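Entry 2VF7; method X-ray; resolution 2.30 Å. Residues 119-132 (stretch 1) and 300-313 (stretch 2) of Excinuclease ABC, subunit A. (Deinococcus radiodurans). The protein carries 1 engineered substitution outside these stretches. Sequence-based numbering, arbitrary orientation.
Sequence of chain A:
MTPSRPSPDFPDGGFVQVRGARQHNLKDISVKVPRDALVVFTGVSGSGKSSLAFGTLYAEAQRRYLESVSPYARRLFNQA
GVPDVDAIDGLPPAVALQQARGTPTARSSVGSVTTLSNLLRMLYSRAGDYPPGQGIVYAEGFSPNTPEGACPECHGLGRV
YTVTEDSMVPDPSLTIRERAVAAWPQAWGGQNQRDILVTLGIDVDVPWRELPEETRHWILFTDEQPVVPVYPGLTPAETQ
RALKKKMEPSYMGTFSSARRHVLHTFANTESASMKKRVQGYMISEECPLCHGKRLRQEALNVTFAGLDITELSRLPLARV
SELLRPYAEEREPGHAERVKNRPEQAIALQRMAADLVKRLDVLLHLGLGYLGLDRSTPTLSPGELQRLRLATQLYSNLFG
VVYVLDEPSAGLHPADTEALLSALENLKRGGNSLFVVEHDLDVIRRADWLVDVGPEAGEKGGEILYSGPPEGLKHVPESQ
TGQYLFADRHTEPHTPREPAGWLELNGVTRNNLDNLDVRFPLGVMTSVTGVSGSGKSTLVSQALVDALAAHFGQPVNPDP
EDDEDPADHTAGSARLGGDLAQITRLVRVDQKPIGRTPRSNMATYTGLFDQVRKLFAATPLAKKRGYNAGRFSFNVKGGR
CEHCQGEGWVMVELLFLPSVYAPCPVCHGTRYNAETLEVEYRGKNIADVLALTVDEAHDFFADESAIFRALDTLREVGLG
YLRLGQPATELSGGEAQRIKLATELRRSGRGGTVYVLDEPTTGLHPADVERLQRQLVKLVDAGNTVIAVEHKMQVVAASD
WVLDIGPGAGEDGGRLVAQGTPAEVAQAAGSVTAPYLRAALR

Stretch 1, residues 119-132: LLRMLYSRAGDYPP
Stretch 2, residues 300-313: LNVTFAGLDITELS

The side chain of Tyr 124 reaches out of a helix and ties off a beta turn in the other stretch. Its OH donates a hydrogen bond to Leu 307 O, 2.8 Å away. Leu 307 O also accepts from Phe 304 N at 2.6 Å, within the type I' turn from Phe 304 to Leu 307. Leu 307 N returns a bond to Phe 304 O at 2.8 Å. Ala 305 (phi/psi 52/18) and Gly 306 (102/5) form the turn's corners; a CB on Gly 306 would jam against the preceding carbonyl O.

Stretch 1 starts inside a helix that begins earlier in the chain. Gly 128 (phi/psi -92/164), Asp 129 (-89/92) and Tyr 130 (-67/153) are loop. Stretch 2 enters helix at Ile 309, with Asp 308 at the N-cap position. The helix axes cross at 139° and come no closer than 11.8 Å.

Tyr 124 (chi1 -88°, chi2 77°) is buried. It suits this place: its apolar ring packs on Ile 309 while its hydroxyl satisfies Leu 307 O. Ile 309 CG2 lies over one face of the Tyr 124 ring, 3.6 Å from its centroid. Leu 312 CD1 and Val 302 O lie at the ring edge. Leu 120 (p, chi2 80°) extends this apolar patch, with CD1 3.7 Å from Ile 309 CG2. Leu 123 (t, chi2 142°) places CD2 over the ring of Phe 304 (t, chi2 92°), 4.2 Å from its centroid.

Asp 129 and Thr 303 form a single antiparallel bridge, CA to CA 5.0 Å. Asp 129 N donates to Thr 303 O at 3.0 Å; Thr 303 N donates to Asp 129 O at 3.2 Å. An ideal CB on Gly 128 would sit 3.2 Å from both Thr 303 O and Val 302 CG1. Val 302 (t) sets CG2 over the Tyr 130 ring (m, chi2 66°), 3.9 Å from the centroid. Together the stretches bury 740 Å².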

# COMPACT_ATOMS: atom_id res chain seq x y z
N LEU A 119 7.70 -21.96 -10.38
CA LEU A 119 7.57 -22.66 -11.65
C LEU A 119 7.91 -24.14 -11.51
O LEU A 119 7.32 -24.99 -12.21
CB LEU A 119 8.41 -21.99 -12.73
CG LEU A 119 8.21 -20.49 -13.03
CD1 LEU A 119 9.13 -20.06 -14.16
CD2 LEU A 119 6.75 -20.11 -13.35
N LEU A 120 8.83 -24.45 -10.60
CA LEU A 120 9.18 -25.85 -10.34
C LEU A 120 8.26 -26.54 -9.33
O LEU A 120 8.37 -27.74 -9.12
CB LEU A 120 10.68 -26.03 -10.03
CG LEU A 120 11.37 -25.65 -8.72
CD1 LEU A 120 11.17 -26.70 -7.63
CD2 LEU A 120 12.86 -25.45 -8.98
N ARG A 121 7.34 -25.79 -8.71
CA ARG A 121 6.25 -26.41 -7.95
C ARG A 121 5.20 -26.95 -8.92
O ARG A 121 4.60 -28.01 -8.69
CB ARG A 121 5.59 -25.44 -6.97
CG ARG A 121 6.45 -25.02 -5.80
CD ARG A 121 5.69 -24.07 -4.88
NE ARG A 121 6.62 -23.27 -4.09
CZ ARG A 121 6.64 -21.94 -4.06
NH1 ARG A 121 5.75 -21.24 -4.75
NH2 ARG A 121 7.54 -21.32 -3.31
N MET A 122 4.99 -26.19 -10.00
CA MET A 122 4.10 -26.59 -11.08
C MET A 122 4.70 -27.70 -11.93
O MET A 122 3.97 -28.45 -12.58
CB MET A 122 3.79 -25.39 -11.97
CG MET A 122 3.08 -24.25 -11.30
SD MET A 122 3.06 -22.88 -12.45
CE MET A 122 2.67 -21.49 -11.37
N LEU A 123 6.03 -27.80 -11.94
CA LEU A 123 6.73 -28.88 -12.65
C LEU A 123 6.64 -30.21 -11.91
O LEU A 123 6.56 -31.27 -12.52
CB LEU A 123 8.20 -28.52 -12.91
CG LEU A 123 9.12 -29.53 -13.60
CD1 LEU A 123 10.07 -28.84 -14.55
CD2 LEU A 123 9.89 -30.36 -12.58
N TYR A 124 6.67 -30.14 -10.58
CA TYR A 124 6.52 -31.32 -9.73
C TYR A 124 5.05 -31.73 -9.64
O TYR A 124 4.74 -32.91 -9.48
CB TYR A 124 7.10 -31.05 -8.34
CG TYR A 124 8.57 -31.36 -8.20
CD1 TYR A 124 9.55 -30.48 -8.71
CD2 TYR A 124 9.00 -32.52 -7.56
CE1 TYR A 124 10.92 -30.77 -8.59
CE2 TYR A 124 10.36 -32.81 -7.44
CZ TYR A 124 11.31 -31.94 -7.95
OH TYR A 124 12.64 -32.24 -7.81
N SER A 125 4.17 -30.74 -9.76
CA SER A 125 2.72 -30.95 -9.71
C SER A 125 2.15 -31.60 -10.98
O SER A 125 1.13 -32.29 -10.91
CB SER A 125 2.00 -29.61 -9.46
OG SER A 125 0.61 -29.82 -9.24
N ARG A 126 2.82 -31.40 -12.11
CA ARG A 126 2.30 -31.85 -13.41
C ARG A 126 3.16 -32.89 -14.13
O ARG A 126 2.62 -33.71 -14.88
CB ARG A 126 2.06 -30.65 -14.34
CG ARG A 126 1.02 -29.66 -13.86
CD ARG A 126 1.03 -28.39 -14.71
NE ARG A 126 0.54 -27.22 -13.98
CZ ARG A 126 0.38 -26.00 -14.52
NH1 ARG A 126 0.66 -25.79 -15.80
NH2 ARG A 126 -0.07 -25.01 -13.77
N ALA A 127 4.48 -32.87 -13.92
CA ALA A 127 5.39 -33.69 -14.72
C ALA A 127 6.41 -34.53 -13.93
O ALA A 127 7.35 -35.09 -14.51
CB ALA A 127 6.10 -32.82 -15.76
N GLY A 128 6.23 -34.60 -12.61
CA GLY A 128 7.14 -35.33 -11.72
C GLY A 128 6.77 -36.79 -11.48
O GLY A 128 5.63 -37.21 -11.73
N ASP A 129 7.73 -37.55 -10.96
CA ASP A 129 7.59 -39.00 -10.79
C ASP A 129 6.99 -39.41 -9.44
O ASP A 129 7.71 -39.61 -8.45
CB ASP A 129 8.92 -39.71 -11.05
CG ASP A 129 9.42 -39.49 -12.48
OD1 ASP A 129 8.97 -40.25 -13.39
OD2 ASP A 129 10.26 -38.56 -12.69
N TYR A 130 5.67 -39.54 -9.43
CA TYR A 130 4.91 -40.05 -8.28
C TYR A 130 5.18 -41.54 -8.00
O TYR A 130 5.55 -42.30 -8.92
CB TYR A 130 3.41 -39.89 -8.56
CG TYR A 130 2.89 -38.48 -8.49
CD1 TYR A 130 3.29 -37.51 -9.42
CD2 TYR A 130 1.97 -38.11 -7.50
CE1 TYR A 130 2.80 -36.20 -9.35
CE2 TYR A 130 1.47 -36.81 -7.42
CZ TYR A 130 1.90 -35.86 -8.35
OH TYR A 130 1.41 -34.58 -8.28
N PRO A 131 5.01 -41.97 -6.72
CA PRO A 131 4.95 -43.38 -6.33
C PRO A 131 4.03 -44.23 -7.25
O PRO A 131 3.32 -43.67 -8.08
CB PRO A 131 4.37 -43.31 -4.92
CG PRO A 131 4.92 -42.06 -4.39
CD PRO A 131 4.90 -41.09 -5.54
N PRO A 132 4.04 -45.57 -7.08
CA PRO A 132 3.28 -46.49 -7.93
C PRO A 132 1.88 -45.98 -8.31
O PRO A 132 1.48 -46.08 -9.47
CB PRO A 132 3.18 -47.77 -7.08
CG PRO A 132 3.81 -47.42 -5.73
CD PRO A 132 4.77 -46.32 -6.03
N LEU A 300 6.86 -35.12 -0.69
CA LEU A 300 8.27 -35.50 -0.65
C LEU A 300 8.53 -36.81 -1.39
O LEU A 300 9.68 -37.12 -1.74
CB LEU A 300 8.73 -35.60 0.81
CG LEU A 300 10.21 -35.49 1.21
CD1 LEU A 300 10.31 -35.02 2.65
CD2 LEU A 300 10.96 -36.82 1.05
N ASN A 301 7.47 -37.56 -1.64
CA ASN A 301 7.56 -38.80 -2.44
C ASN A 301 7.69 -38.52 -3.94
O ASN A 301 8.29 -39.32 -4.67
CB ASN A 301 6.37 -39.71 -2.18
CG ASN A 301 6.31 -40.19 -0.74
OD1 ASN A 301 7.34 -40.34 -0.08
ND2 ASN A 301 5.11 -40.44 -0.26
N VAL A 302 7.11 -37.40 -4.38
CA VAL A 302 7.16 -36.97 -5.78
C VAL A 302 8.56 -36.47 -6.13
O VAL A 302 9.04 -35.48 -5.59
CB VAL A 302 6.13 -35.85 -6.07
CG1 VAL A 302 6.03 -35.56 -7.57
CG2 VAL A 302 4.75 -36.21 -5.48
N THR A 303 9.22 -37.16 -7.06
CA THR A 303 10.63 -36.94 -7.36
C THR A 303 10.85 -36.27 -8.74
O THR A 303 9.89 -36.01 -9.47
CB THR A 303 11.42 -38.29 -7.22
OG1 THR A 303 12.78 -38.03 -6.84
CG2 THR A 303 11.39 -39.12 -8.52
N PHE A 304 12.11 -35.95 -9.05
CA PHE A 304 12.53 -35.55 -10.40
C PHE A 304 14.05 -35.71 -10.54
O PHE A 304 14.80 -35.23 -9.69
CB PHE A 304 12.11 -34.12 -10.74
CG PHE A 304 12.38 -33.72 -12.17
CD1 PHE A 304 11.41 -33.89 -13.15
CD2 PHE A 304 13.61 -33.16 -12.54
CE1 PHE A 304 11.66 -33.52 -14.47
CE2 PHE A 304 13.86 -32.78 -13.86
CZ PHE A 304 12.88 -32.96 -14.82
N ALA A 305 14.48 -36.38 -11.61
CA ALA A 305 15.88 -36.77 -11.83
C ALA A 305 16.49 -37.54 -10.64
O ALA A 305 17.72 -37.66 -10.52
CB ALA A 305 16.75 -35.56 -12.21
N GLY A 306 15.61 -38.07 -9.78
CA GLY A 306 16.02 -38.77 -8.56
C GLY A 306 15.89 -37.95 -7.29
O GLY A 306 16.27 -38.41 -6.21
N LEU A 307 15.33 -36.74 -7.41
CA LEU A 307 15.31 -35.76 -6.32
C LEU A 307 13.94 -35.16 -6.06
O LEU A 307 13.22 -34.81 -7.00
CB LEU A 307 16.29 -34.62 -6.61
CG LEU A 307 17.70 -34.94 -7.12
CD1 LEU A 307 18.23 -33.76 -7.91
CD2 LEU A 307 18.65 -35.30 -5.99
N ASP A 308 13.57 -35.04 -4.78
CA ASP A 308 12.40 -34.26 -4.37
C ASP A 308 12.78 -32.76 -4.37
O ASP A 308 13.96 -32.44 -4.45
CB ASP A 308 11.93 -34.70 -2.98
CG ASP A 308 13.03 -34.60 -1.93
OD1 ASP A 308 13.10 -33.57 -1.23
OD2 ASP A 308 13.84 -35.55 -1.81
N ILE A 309 11.79 -31.87 -4.28
CA ILE A 309 12.03 -30.41 -4.43
C ILE A 309 13.21 -29.88 -3.60
O ILE A 309 14.03 -29.11 -4.09
CB ILE A 309 10.78 -29.55 -4.11
CG1 ILE A 309 9.97 -30.17 -2.97
CG2 ILE A 309 9.93 -29.34 -5.34
CD1 ILE A 309 8.84 -29.30 -2.46
N THR A 310 13.27 -30.33 -2.35
CA THR A 310 14.30 -29.96 -1.39
C THR A 310 15.73 -30.15 -1.91
O THR A 310 16.53 -29.22 -1.85
CB THR A 310 14.07 -30.75 -0.09
OG1 THR A 310 12.89 -30.25 0.53
CG2 THR A 310 15.26 -30.65 0.86
N GLU A 311 16.02 -31.33 -2.43
CA GLU A 311 17.37 -31.67 -2.87
C GLU A 311 17.77 -30.95 -4.16
O GLU A 311 18.95 -30.60 -4.31
CB GLU A 311 17.51 -33.18 -3.05
CG GLU A 311 16.95 -34.03 -1.91
CD GLU A 311 16.85 -35.51 -2.28
OE1 GLU A 311 16.62 -35.83 -3.46
OE2 GLU A 311 16.98 -36.36 -1.37
N LEU A 312 16.83 -30.77 -5.09
CA LEU A 312 17.06 -29.94 -6.29
C LEU A 312 17.39 -28.50 -5.89
O LEU A 312 18.24 -27.84 -6.51
CB LEU A 312 15.83 -29.91 -7.20
CG LEU A 312 15.76 -30.58 -8.58
CD1 LEU A 312 14.51 -30.10 -9.30
CD2 LEU A 312 16.99 -30.35 -9.48
N SER A 313 16.71 -28.01 -4.86
CA SER A 313 16.85 -26.63 -4.41
C SER A 313 18.20 -26.31 -3.76
O SER A 313 18.62 -25.15 -3.73
CB SER A 313 15.69 -26.25 -3.49
OG SER A 313 14.47 -26.24 -4.21